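Beta sliding clamp (PDB 5WCE) probably confers processivity on DNA replication by tethering DNA polymerases and other proteins to DNA as a ring-shaped head-to-tail homodimer. Local coordinates at residues 147-152 and 341-346; 161-166 and 182-187; 174-179 and 193-198; 260-265 and 359-364. One frame throughout, in Å; residues are numbered along the deposited sequence.

Overall arrangement
Interactions 2, 3 and 4 use one eight-stranded antiparallel sheet, running from the central into the C-terminal domain, and interaction 1 packs against it. Interactions 2 and 3 share strand 176-184, which pairs with 165-173 on one side and 188-195 on the other, and their centres are 22 Å apart. Interaction 4 lies on strand 360-364, its nearest atoms about 9 Å from those of interaction 3. Interaction 1 joins the two domains through the C-terminal parts of helices 140-148 and 334-343 and the residues that follow. It touches interaction 2 where Thr-150 O packs on Ala-183 CB at 3.3 Å, and interaction 4 through the 2.8 Å hydrogen bond from Ala-345 N to Asp-364 OD2.

Interaction 1 (147-152 and 341-346); sequences IDKTRF and CGQIAG
The backbone oxygen of Gln-343 is gripped three times: one water donates to Gln-343 O at 2.7 Å, a second at 3.1 Å, and Lys-149 NZ adds a weak direct bond of 3.4 Å to the same Gln-343 O. Both waters also accept from the ammonium, so lysine and carbonyl are linked directly and by two bridges. This is a surface contact at the junction of the central and C-terminal domains of the sliding clamp, where the C-terminal parts of helices 140-148 and 334-343 run into the following loops. Strand 370-374 lies next to it, with Tyr-372 OH bonded to Lys-149 O and its side chain against Gln-343. The Lys-149 and Gln-343 side chains run past each other in opposite directions, Lys-149 CD lying 3.7 Å from Gln-343 OE1. A bend at chi2 (-62°) carries Gln-343 CD toward the other segment, where it comes within 3.6 Å of Asp-148 O. An alanine at Gln-343 would probably open a gap beside Phe-152 CE1 and the backbone of Asp-148 and Lys-149. The Phe-152 ring lies nearly parallel to the glutamine amide, the planes 3° apart, and its CE1 meets Gln-343 CG at 3.7 Å.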
loop_
_atom_site.group_PDB
_atom_site.type_symbol
_atom_site.label_atom_id
_atom_site.label_comp_id
_atom_site.label_asym_id
_atom_site.label_seq_id
_atom_site.Cartn_x
_atom_site.Cartn_y
_atom_site.Cartn_z
ATOM N N ILE A 147 14.194 -15.600 -13.093
ATOM C CA ILE A 147 13.723 -14.262 -12.941
ATOM C C ILE A 147 13.856 -13.754 -11.490
ATOM O O ILE A 147 14.423 -12.666 -11.240
ATOM C CB ILE A 147 12.257 -14.102 -13.466
ATOM C CG1 ILE A 147 12.239 -14.286 -14.977
ATOM C CG2 ILE A 147 11.688 -12.756 -13.093
ATOM C CD1 ILE A 147 10.835 -14.528 -15.552
ATOM N N ASP A 148 13.337 -14.527 -10.543
ATOM C CA ASP A 148 13.328 -14.057 -9.144
ATOM C C ASP A 148 14.747 -13.856 -8.547
ATOM O O ASP A 148 14.952 -12.951 -7.738
ATOM C CB ASP A 148 12.504 -14.966 -8.250
ATOM C CG ASP A 148 10.967 -14.840 -8.494
ATOM O OD1 ASP A 148 10.554 -13.999 -9.327
ATOM O OD2 ASP A 148 10.220 -15.646 -7.878
ATOM N N LYS A 149 15.695 -14.665 -8.969
ATOM C CA LYS A 149 17.106 -14.505 -8.575
ATOM C C LYS A 149 17.806 -13.276 -9.129
ATOM O O LYS A 149 18.856 -12.903 -8.622
ATOM C CB LYS A 149 17.908 -15.745 -8.935
ATOM C CG LYS A 149 17.472 -17.037 -8.262
ATOM C CD LYS A 149 17.956 -17.121 -6.822
ATOM C CE LYS A 149 17.715 -18.504 -6.275
ATOM N NZ LYS A 149 17.899 -18.496 -4.801
ATOM N N THR A 150 17.275 -12.643 -10.186
ATOM C CA THR A 150 17.999 -11.570 -10.887
ATOM C C THR A 150 17.260 -10.249 -11.088
ATOM O O THR A 150 17.890 -9.232 -11.276
ATOM C CB THR A 150 18.425 -12.039 -12.286
ATOM O OG1 THR A 150 17.251 -12.399 -13.042
ATOM C CG2 THR A 150 19.361 -13.230 -12.173
ATOM N N ARG A 151 15.930 -10.232 -11.063
ATOM C CA ARG A 151 15.235 -9.075 -11.662
ATOM C C ARG A 151 15.370 -7.798 -10.820
ATOM O O ARG A 151 15.326 -6.706 -11.346
ATOM C CB ARG A 151 13.769 -9.399 -11.924
ATOM C CG ARG A 151 12.900 -9.366 -10.738
ATOM C CD ARG A 151 11.465 -9.768 -10.983
ATOM N NE ARG A 151 10.648 -8.676 -11.409
ATOM C CZ ARG A 151 9.330 -8.562 -11.168
ATOM N NH1 ARG A 151 8.643 -9.494 -10.488
ATOM N NH2 ARG A 151 8.713 -7.492 -11.608
ATOM N N PHE A 152 15.639 -7.967 -9.526
ATOM C CA PHE A 152 15.883 -6.839 -8.626
ATOM C C PHE A 152 17.043 -5.986 -9.100
ATOM O O PHE A 152 17.076 -4.799 -8.824
ATOM C CB PHE A 152 16.122 -7.340 -7.183
ATOM C CG PHE A 152 17.500 -7.942 -6.972
ATOM C CD1 PHE A 152 17.741 -9.290 -7.221
ATOM C CD2 PHE A 152 18.577 -7.137 -6.600
ATOM C CE1 PHE A 152 19.018 -9.843 -7.082
ATOM C CE2 PHE A 152 19.852 -7.684 -6.452
ATOM C CZ PHE A 152 20.064 -9.024 -6.662
ATOM N N CYS A 341 21.818 -10.388 0.196
ATOM C CA CYS A 341 21.535 -11.277 1.301
ATOM C C CYS A 341 20.101 -11.860 1.190
ATOM O O CYS A 341 19.859 -13.002 1.557
ATOM C CB CYS A 341 21.690 -10.565 2.650
ATOM S SG CYS A 341 23.404 -10.090 2.992
ATOM N N GLY A 342 19.175 -11.072 0.661
ATOM C CA GLY A 342 17.781 -11.522 0.389
ATOM C C GLY A 342 17.632 -12.641 -0.624
ATOM O O GLY A 342 16.612 -13.287 -0.653
ATOM N N GLN A 343 18.634 -12.868 -1.471
ATOM C CA GLN A 343 18.617 -13.941 -2.467
ATOM C C GLN A 343 19.254 -15.213 -1.999
ATOM O O GLN A 343 18.999 -16.247 -2.567
ATOM C CB GLN A 343 19.310 -13.487 -3.760
ATOM C CG GLN A 343 18.583 -12.358 -4.454
ATOM C CD GLN A 343 17.186 -12.767 -4.883
ATOM O OE1 GLN A 343 16.938 -13.936 -5.216
ATOM N NE2 GLN A 343 16.256 -11.838 -4.788
ATOM N N ILE A 344 20.041 -15.150 -0.947
ATOM C CA ILE A 344 20.799 -16.295 -0.498
ATOM C C ILE A 344 19.805 -17.303 0.093
ATOM O O ILE A 344 18.964 -16.937 0.919
ATOM C CB ILE A 344 21.843 -15.837 0.550
ATOM C CG1 ILE A 344 22.898 -14.929 -0.123
ATOM C CG2 ILE A 344 22.473 -16.996 1.275
ATOM C CD1 ILE A 344 23.694 -15.510 -1.260
ATOM N N ALA A 345 19.908 -18.565 -0.336
ATOM C CA ALA A 345 18.856 -19.572 -0.075
ATOM C C ALA A 345 19.071 -20.365 1.217
ATOM O O ALA A 345 18.172 -21.083 1.638
ATOM C CB ALA A 345 18.761 -20.530 -1.269
ATOM N N GLY A 346 20.285 -20.334 1.788
ATOM C CA GLY A 346 20.589 -21.103 2.991
ATOM C C GLY A 346 21.170 -20.251 4.094
ATOM O O GLY A 346 21.190 -19.049 3.976
HETATM O O HOH W 1 20.657 -17.750 -4.078
HETATM O O HOH W 2 16.155 -16.904 -3.463
#

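Interaction 2 (161-166 and 182-187); sequences YYLNGL and VATDGH
Leu-163 meets the 182-187 segment with nearly its whole side chain. Its CB lies 3.4 Å from Thr-184 O, and its CG, anti to the carbonyl carbon (chi1 -56°), lies 3.9 Å from the same Thr-184 O. The two methyls then divide: Leu-163 CD1 reaches Gly-186 N at 3.6 Å, while Leu-163 CD2 approaches Thr-184 CG2 at 4.0 Å. Leu-166 makes the second apolar contact with a single methyl, CD1, which sits 3.8 Å from Ala-183 CB and also touches Val-182 O. Between the two leucines a water accepts from Thr-184 N at 2.8 Å and is hydrogen-bonded to Gly-165 O at 2.7 Å, bridging the backbones. The site is the open end of the beta hairpin formed by strands 165-173 and 176-184 in the central domain. Val-182 still pairs by backbone bonding with Tyr-167, whereas at Gly-165 and Thr-184 the water bridges the two strand ends. Leu-163 lies in a type I turn from Tyr-161 to Asn-164, closed by Asn-164 N donating to Tyr-161 O, which is consistent with its placement over the other segment. In segment 182-187 an Asx turn shapes the exit from the strand: His-187 N donates to Asp-185 OD1 at 2.8 Å, arriving from above the carboxylate, 39° out of its plane. The other oxygen, OD2, forms a salt bridge with Arg-188. Further out, Thr-150 and Ile-213 of helix 210-220 pack on Leu-166, and Ile-154 lies against Ala-183.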
loop_
_atom_site.group_PDB
_atom_site.type_symbol
_atom_site.label_atom_id
_atom_site.label_comp_id
_atom_site.label_asym_id
_atom_site.label_seq_id
_atom_site.Cartn_x
_atom_site.Cartn_y
_atom_site.Cartn_z
ATOM N N TYR A 161 17.717 1.796 -22.724
ATOM C CA TYR A 161 19.133 1.530 -22.598
ATOM C C TYR A 161 19.308 0.051 -22.335
ATOM O O TYR A 161 18.447 -0.610 -21.749
ATOM C CB TYR A 161 19.689 2.370 -21.441
ATOM C CG TYR A 161 21.188 2.428 -21.273
ATOM C CD1 TYR A 161 22.033 2.766 -22.338
ATOM C CD2 TYR A 161 21.778 2.177 -20.030
ATOM C CE1 TYR A 161 23.414 2.842 -22.169
ATOM C CE2 TYR A 161 23.147 2.243 -19.852
ATOM C CZ TYR A 161 23.966 2.565 -20.922
ATOM O OH TYR A 161 25.332 2.637 -20.693
ATOM N N TYR A 162 20.444 -0.458 -22.760
ATOM C CA TYR A 162 20.734 -1.881 -22.593
ATOM C C TYR A 162 20.677 -2.411 -21.147
ATOM O O TYR A 162 20.449 -3.608 -20.942
ATOM C CB TYR A 162 22.012 -2.281 -23.345
ATOM C CG TYR A 162 23.304 -1.493 -23.045
ATOM C CD1 TYR A 162 23.859 -1.503 -21.764
ATOM C CD2 TYR A 162 23.982 -0.787 -24.060
ATOM C CE1 TYR A 162 25.041 -0.827 -21.482
ATOM C CE2 TYR A 162 25.163 -0.088 -23.795
ATOM C CZ TYR A 162 25.700 -0.110 -22.508
ATOM O OH TYR A 162 26.879 0.558 -22.241
ATOM N N LEU A 163 20.789 -1.538 -20.139
ATOM C CA LEU A 163 20.613 -1.968 -18.724
ATOM C C LEU A 163 19.182 -2.182 -18.224
ATOM O O LEU A 163 18.995 -2.748 -17.148
ATOM C CB LEU A 163 21.309 -0.987 -17.790
ATOM C CG LEU A 163 22.794 -0.777 -18.089
ATOM C CD1 LEU A 163 23.460 -0.060 -16.946
ATOM C CD2 LEU A 163 23.582 -2.049 -18.365
ATOM N N ASN A 164 18.165 -1.749 -18.991
ATOM C CA ASN A 164 16.804 -1.753 -18.499
ATOM C C ASN A 164 16.088 -3.040 -18.914
ATOM O O ASN A 164 14.895 -3.033 -19.111
ATOM C CB ASN A 164 16.016 -0.508 -18.977
ATOM C CG ASN A 164 16.770 0.799 -18.706
ATOM O OD1 ASN A 164 17.649 0.851 -17.843
ATOM N ND2 ASN A 164 16.471 1.834 -19.482
ATOM N N GLY A 165 16.815 -4.148 -19.020
ATOM C CA GLY A 165 16.175 -5.441 -19.175
ATOM C C GLY A 165 17.099 -6.576 -18.773
ATOM O O GLY A 165 18.215 -6.340 -18.293
ATOM N N LEU A 166 16.620 -7.795 -18.972
ATOM C CA LEU A 166 17.262 -8.998 -18.464
ATOM C C LEU A 166 17.900 -9.712 -19.636
ATOM O O LEU A 166 17.205 -10.017 -20.609
ATOM C CB LEU A 166 16.216 -9.874 -17.775
ATOM C CG LEU A 166 16.744 -11.174 -17.122
ATOM C CD1 LEU A 166 17.591 -10.809 -15.913
ATOM C CD2 LEU A 166 15.568 -12.044 -16.709
ATOM N N VAL A 182 21.174 -12.555 -16.867
ATOM C CA VAL A 182 22.062 -11.564 -16.211
ATOM C C VAL A 182 21.359 -10.200 -16.191
ATOM O O VAL A 182 20.796 -9.759 -17.207
ATOM C CB VAL A 182 23.414 -11.407 -16.897
ATOM C CG1 VAL A 182 24.196 -10.246 -16.286
ATOM C CG2 VAL A 182 24.225 -12.680 -16.781
ATOM N N ALA A 183 21.333 -9.576 -15.013
ATOM C CA ALA A 183 20.770 -8.232 -14.847
ATOM C C ALA A 183 21.834 -7.348 -14.209
ATOM O O ALA A 183 22.551 -7.788 -13.300
ATOM C CB ALA A 183 19.547 -8.266 -13.957
ATOM N N THR A 184 21.944 -6.143 -14.680
ATOM C CA THR A 184 22.780 -5.116 -14.039
ATOM C C THR A 184 22.209 -3.707 -14.307
ATOM O O THR A 184 21.681 -3.407 -15.387
ATOM C CB THR A 184 24.252 -5.216 -14.455
ATOM O OG1 THR A 184 25.026 -4.266 -13.705
ATOM C CG2 THR A 184 24.487 -5.033 -15.920
ATOM N N ASP A 185 22.377 -2.843 -13.324
ATOM C CA ASP A 185 21.952 -1.444 -13.416
ATOM C C ASP A 185 23.130 -0.510 -13.369
ATOM O O ASP A 185 22.959 0.671 -13.149
ATOM C CB ASP A 185 20.978 -1.138 -12.259
ATOM C CG ASP A 185 21.601 -1.310 -10.896
ATOM O OD1 ASP A 185 22.808 -1.659 -10.802
ATOM O OD2 ASP A 185 20.873 -1.077 -9.923
ATOM N N GLY A 186 24.324 -1.041 -13.586
ATOM C CA GLY A 186 25.525 -0.268 -13.472
ATOM C C GLY A 186 26.104 -0.169 -12.067
ATOM O O GLY A 186 27.233 0.274 -11.920
ATOM N N HIS A 187 25.354 -0.577 -11.039
ATOM C CA HIS A 187 25.834 -0.493 -9.647
ATOM C C HIS A 187 26.091 -1.853 -9.017
ATOM O O HIS A 187 26.842 -1.989 -8.036
ATOM C CB HIS A 187 24.828 0.287 -8.796
ATOM C CG HIS A 187 24.501 1.648 -9.327
ATOM N ND1 HIS A 187 25.323 2.734 -9.139
ATOM C CD2 HIS A 187 23.448 2.096 -10.048
ATOM C CE1 HIS A 187 24.776 3.794 -9.699
ATOM N NE2 HIS A 187 23.645 3.431 -10.274
HETATM O O HOH W 3 20.153 -5.419 -16.697
#

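Interaction 3 (174-179 and 193-198); sequences GGETKL and EMPAPE
Leu-179 and Met-194 lie side by side and point the same way from the sheet, with Leu-179 CB 3.9 Å from Met-194 CG, which is held between the methionine N and carbonyl carbon (chi1 62°). Pro-197 meets the leucine at about a right angle, its CD 3.9 Å from Leu-179 CD2. Leu-146 of helix 140-148 packs on both Leu-179 and Met-194. On the opposite face the side chains of Lys-178 and Glu-193 cross obliquely: Lys-178 NZ stands 3.6 Å from Glu-193 OE2, a long salt bridge. A water bridges the same two atoms, accepting from Lys-178 NZ at 2.6 Å and donating to Glu-193 OE2 at 3.1 Å. The other oxygen, OE1, is engaged by Arg-180, so the carboxylate has a positive partner at each oxygen, the one at OE2 being long. Toward the strand ends, Thr-177 CG2 packs on Ala-196 CB at 3.7 Å, and the carboxylate of Glu-176 rests against the Pro-195 ring. Between these side chains Ala-196 N donates to Thr-177 O at 2.8 Å. Met-194 N and Leu-179 O form a sound bond, but its return partner, Leu-179 N to Met-194 O at 2.9 Å, is weak, bent to 129° at the hydrogen. Segments 176-179 and 193-195 make 134° between their N-to-C axes, an antiparallel pair with marked twist at the open end of the beta hairpin 176-184 and 188-195 in the clamp's central domain.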
loop_
_atom_site.group_PDB
_atom_site.type_symbol
_atom_site.label_atom_id
_atom_site.label_comp_id
_atom_site.label_asym_id
_atom_site.label_seq_id
_atom_site.Cartn_x
_atom_site.Cartn_y
_atom_site.Cartn_z
ATOM N N GLY A 174 31.178 -25.706 -17.867
ATOM C CA GLY A 174 31.108 -26.863 -16.951
ATOM C C GLY A 174 30.634 -28.175 -17.583
ATOM O O GLY A 174 29.994 -28.999 -16.908
ATOM N N GLY A 175 30.958 -28.374 -18.872
ATOM C CA GLY A 175 30.583 -29.586 -19.626
ATOM C C GLY A 175 29.115 -29.600 -20.081
ATOM O O GLY A 175 28.573 -30.662 -20.415
ATOM N N GLU A 176 28.484 -28.437 -20.060
ATOM C CA GLU A 176 27.050 -28.331 -20.205
ATOM C C GLU A 176 26.816 -26.953 -20.825
ATOM O O GLU A 176 27.482 -25.974 -20.492
ATOM C CB GLU A 176 26.413 -28.389 -18.798
ATOM C CG GLU A 176 25.077 -29.135 -18.775
ATOM C CD GLU A 176 24.329 -29.009 -17.445
ATOM O OE1 GLU A 176 24.451 -27.952 -16.763
ATOM O OE2 GLU A 176 23.613 -29.984 -17.089
ATOM N N THR A 177 25.769 -26.847 -21.628
ATOM C CA THR A 177 25.240 -25.531 -21.963
ATOM C C THR A 177 24.220 -25.081 -20.886
ATOM O O THR A 177 23.347 -25.831 -20.499
ATOM C CB THR A 177 24.632 -25.544 -23.374
ATOM O OG1 THR A 177 25.678 -25.842 -24.310
ATOM C CG2 THR A 177 24.034 -24.196 -23.705
ATOM N N LYS A 178 24.352 -23.858 -20.423
ATOM C CA LYS A 178 23.416 -23.269 -19.469
ATOM C C LYS A 178 22.554 -22.198 -20.121
ATOM O O LYS A 178 23.054 -21.428 -20.888
ATOM C CB LYS A 178 24.216 -22.690 -18.321
ATOM C CG LYS A 178 24.754 -23.847 -17.487
ATOM C CD LYS A 178 26.112 -23.571 -16.967
ATOM C CE LYS A 178 26.542 -24.754 -16.112
ATOM N NZ LYS A 178 27.646 -24.281 -15.275
ATOM N N LEU A 179 21.266 -22.186 -19.809
ATOM C CA LEU A 179 20.412 -21.011 -20.044
ATOM C C LEU A 179 20.623 -20.038 -18.861
ATOM O O LEU A 179 20.361 -20.412 -17.715
ATOM C CB LEU A 179 18.953 -21.428 -20.159
ATOM C CG LEU A 179 17.912 -20.331 -20.416
ATOM C CD1 LEU A 179 18.188 -19.649 -21.728
ATOM C CD2 LEU A 179 16.504 -20.895 -20.431
ATOM N N GLU A 193 21.465 -19.202 -13.525
ATOM C CA GLU A 193 21.484 -20.094 -14.663
ATOM C C GLU A 193 20.946 -21.468 -14.317
ATOM O O GLU A 193 20.833 -21.841 -13.145
ATOM C CB GLU A 193 22.885 -20.169 -15.250
ATOM C CG GLU A 193 23.878 -20.932 -14.362
ATOM C CD GLU A 193 25.321 -20.704 -14.678
ATOM O OE1 GLU A 193 25.605 -20.022 -15.682
ATOM O OE2 GLU A 193 26.172 -21.260 -13.910
ATOM N N MET A 194 20.597 -22.197 -15.378
ATOM C CA MET A 194 20.077 -23.563 -15.298
ATOM C C MET A 194 20.631 -24.364 -16.458
ATOM O O MET A 194 21.103 -23.771 -17.425
ATOM C CB MET A 194 18.558 -23.558 -15.382
ATOM C CG MET A 194 18.008 -22.987 -16.733
ATOM S SD MET A 194 16.209 -22.900 -16.839
ATOM C CE MET A 194 15.932 -24.657 -17.049
ATOM N N PRO A 195 20.575 -25.713 -16.377
ATOM C CA PRO A 195 20.911 -26.503 -17.565
ATOM C C PRO A 195 19.999 -26.099 -18.721
ATOM O O PRO A 195 18.798 -25.948 -18.527
ATOM C CB PRO A 195 20.661 -27.963 -17.139
ATOM C CG PRO A 195 20.662 -27.938 -15.637
ATOM C CD PRO A 195 20.206 -26.559 -15.229
ATOM N N ALA A 196 20.577 -25.925 -19.909
ATOM C CA ALA A 196 19.805 -25.425 -21.049
ATOM C C ALA A 196 18.752 -26.448 -21.438
ATOM O O ALA A 196 19.091 -27.598 -21.707
ATOM C CB ALA A 196 20.717 -25.105 -22.220
ATOM N N PRO A 197 17.461 -26.047 -21.446
ATOM C CA PRO A 197 16.419 -26.941 -21.959
ATOM C C PRO A 197 16.723 -27.417 -23.365
ATOM O O PRO A 197 17.468 -26.755 -24.119
ATOM C CB PRO A 197 15.149 -26.077 -21.979
ATOM C CG PRO A 197 15.435 -24.941 -21.091
ATOM C CD PRO A 197 16.928 -24.732 -21.073
ATOM N N GLU A 198 16.194 -28.580 -23.722
ATOM C CA GLU A 198 16.314 -29.074 -25.082
ATOM C C GLU A 198 15.715 -28.027 -26.033
ATOM O O GLU A 198 14.604 -27.561 -25.796
ATOM C CB GLU A 198 15.602 -30.423 -25.209
ATOM C CG GLU A 198 15.730 -31.050 -26.575
ATOM C CD GLU A 198 15.008 -32.377 -26.663
ATOM O OE1 GLU A 198 15.696 -33.412 -26.474
ATOM O OE2 GLU A 198 13.773 -32.375 -26.957
HETATM O O HOH W 4 28.485 -21.907 -15.831
#

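Interaction 4 (260-265 and 359-364); sequences VIPRDN and PTLVVD
Leu-361 meets the loop 260-265 with its CB and both methyls. Its CB lies 4.0 Å from Pro-262 CG. CG stands anti to the backbone N (chi1 -174°). Beyond it, Leu-361 CD1 meets Ile-261 CG2 at 4.1 Å and CD2 rests 3.8 Å from Pro-262 O. The Pro-262 ring serves two neighbours, since its CG is also 3.6 Å from Pro-359 O. That carbonyl is the polar focus of the contact. Asn-265 ND2 donates to Pro-359 O at 2.9 Å along a nearly straight path (161° at the hydrogen), within both the carbonyl plane and the asparagine amide plane. A water donates to Pro-359 O as well and to Asn-265 OD1 at 3.0 Å, closing a small ring, while Asn-265 ND2 has a second partner in Arg-352 O. An alanine at Asn-265 would probably deprive both Pro-359 O and Arg-352 O of a donor and leave the water without one of its acceptors. The loop leads into strand 267-272 of the C-terminal domain and covers the start of strand 360-364, which runs between strands 348-353 and 370-374; Ile-261 and Pro-359 both touch Val-373 of the latter, and Thr-360 packs on Ile-330 and Phe-332 of strand 328-333.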
loop_
_atom_site.group_PDB
_atom_site.type_symbol
_atom_site.label_atom_id
_atom_site.label_comp_id
_atom_site.label_asym_id
_atom_site.label_seq_id
_atom_site.Cartn_x
_atom_site.Cartn_y
_atom_site.Cartn_z
ATOM N N VAL A 260 33.389 -8.101 -15.700
ATOM C CA VAL A 260 33.008 -7.479 -14.447
ATOM C C VAL A 260 32.944 -8.514 -13.310
ATOM O O VAL A 260 33.063 -8.158 -12.145
ATOM C CB VAL A 260 31.621 -6.799 -14.599
ATOM C CG1 VAL A 260 31.293 -5.981 -13.354
ATOM C CG2 VAL A 260 31.599 -5.898 -15.843
ATOM N N ILE A 261 32.695 -9.779 -13.645
ATOM C CA ILE A 261 32.496 -10.809 -12.650
ATOM C C ILE A 261 33.871 -11.301 -12.264
ATOM O O ILE A 261 34.565 -11.942 -13.072
ATOM C CB ILE A 261 31.603 -11.987 -13.111
ATOM C CG1 ILE A 261 30.199 -11.463 -13.423
ATOM C CG2 ILE A 261 31.569 -13.066 -12.023
ATOM C CD1 ILE A 261 29.186 -12.521 -13.798
ATOM N N PRO A 262 34.281 -10.995 -11.032
ATOM C CA PRO A 262 35.639 -11.376 -10.621
ATOM C C PRO A 262 35.874 -12.890 -10.537
ATOM O O PRO A 262 35.069 -13.622 -9.954
ATOM C CB PRO A 262 35.809 -10.711 -9.248
ATOM C CG PRO A 262 34.445 -10.329 -8.790
ATOM C CD PRO A 262 33.454 -10.519 -9.914
ATOM N N ARG A 263 36.987 -13.354 -11.102
ATOM C CA ARG A 263 37.327 -14.790 -11.088
ATOM C C ARG A 263 38.372 -15.136 -10.075
ATOM O O ARG A 263 38.429 -16.284 -9.635
ATOM C CB ARG A 263 37.859 -15.213 -12.449
ATOM C CG ARG A 263 36.852 -15.103 -13.570
ATOM C CD ARG A 263 37.526 -15.412 -14.912
ATOM N NE ARG A 263 36.496 -15.545 -15.937
ATOM N N ASP A 264 39.202 -14.172 -9.721
ATOM C CA ASP A 264 40.412 -14.441 -8.961
ATOM C C ASP A 264 40.409 -13.845 -7.575
ATOM O O ASP A 264 41.464 -13.789 -6.970
ATOM C CB ASP A 264 41.602 -13.882 -9.760
ATOM C CG ASP A 264 41.683 -14.464 -11.160
ATOM O OD1 ASP A 264 41.385 -15.669 -11.305
ATOM O OD2 ASP A 264 42.018 -13.712 -12.105
ATOM N N ASN A 265 39.260 -13.367 -7.064
ATOM C CA ASN A 265 39.271 -12.701 -5.751
ATOM C C ASN A 265 39.677 -13.682 -4.640
ATOM O O ASN A 265 39.031 -14.686 -4.468
ATOM C CB ASN A 265 37.894 -12.093 -5.390
ATOM C CG ASN A 265 37.602 -10.791 -6.117
ATOM O OD1 ASN A 265 38.309 -10.417 -7.061
ATOM N ND2 ASN A 265 36.512 -10.091 -5.697
ATOM N N PRO A 359 35.410 -4.955 -7.699
ATOM C CA PRO A 359 34.152 -5.685 -7.517
ATOM C C PRO A 359 34.281 -6.869 -6.560
ATOM O O PRO A 359 35.297 -7.567 -6.579
ATOM C CB PRO A 359 33.824 -6.191 -8.945
ATOM C CG PRO A 359 34.552 -5.249 -9.842
ATOM C CD PRO A 359 35.832 -4.913 -9.113
ATOM N N THR A 360 33.201 -7.140 -5.811
ATOM C CA THR A 360 33.139 -8.174 -4.854
ATOM C C THR A 360 32.140 -9.216 -5.338
ATOM O O THR A 360 31.091 -8.871 -5.770
ATOM C CB THR A 360 32.701 -7.582 -3.489
ATOM O OG1 THR A 360 33.715 -6.676 -3.025
ATOM C CG2 THR A 360 32.530 -8.610 -2.464
ATOM N N LEU A 361 32.491 -10.492 -5.212
ATOM C CA LEU A 361 31.635 -11.619 -5.619
ATOM C C LEU A 361 30.959 -12.139 -4.375
ATOM O O LEU A 361 31.595 -12.268 -3.307
ATOM C CB LEU A 361 32.488 -12.748 -6.221
ATOM C CG LEU A 361 31.776 -13.935 -6.814
ATOM C CD1 LEU A 361 31.022 -13.441 -8.024
ATOM C CD2 LEU A 361 32.727 -15.039 -7.272
ATOM N N VAL A 362 29.672 -12.435 -4.484
ATOM C CA VAL A 362 28.958 -13.138 -3.429
ATOM C C VAL A 362 28.405 -14.414 -4.035
ATOM O O VAL A 362 27.748 -14.374 -5.123
ATOM C CB VAL A 362 27.813 -12.294 -2.858
ATOM C CG1 VAL A 362 27.212 -12.975 -1.641
ATOM C CG2 VAL A 362 28.322 -10.898 -2.501
ATOM N N VAL A 363 28.694 -15.529 -3.395
ATOM C CA VAL A 363 28.218 -16.822 -3.860
ATOM C C VAL A 363 27.370 -17.476 -2.784
ATOM O O VAL A 363 27.504 -17.183 -1.595
ATOM C CB VAL A 363 29.309 -17.769 -4.369
ATOM C CG1 VAL A 363 30.039 -17.210 -5.606
ATOM C CG2 VAL A 363 30.275 -18.138 -3.333
ATOM N N ASP A 364 26.479 -18.352 -3.232
ATOM C CA ASP A 364 25.512 -19.003 -2.384
ATOM C C ASP A 364 25.935 -20.471 -2.285
ATOM O O ASP A 364 25.809 -21.223 -3.277
ATOM C CB ASP A 364 24.109 -18.937 -2.978
ATOM C CG ASP A 364 23.070 -19.521 -2.056
ATOM O OD1 ASP A 364 23.437 -20.358 -1.168
ATOM O OD2 ASP A 364 21.869 -19.184 -2.221
HETATM O O HOH W 5 37.490 -7.904 -8.489
#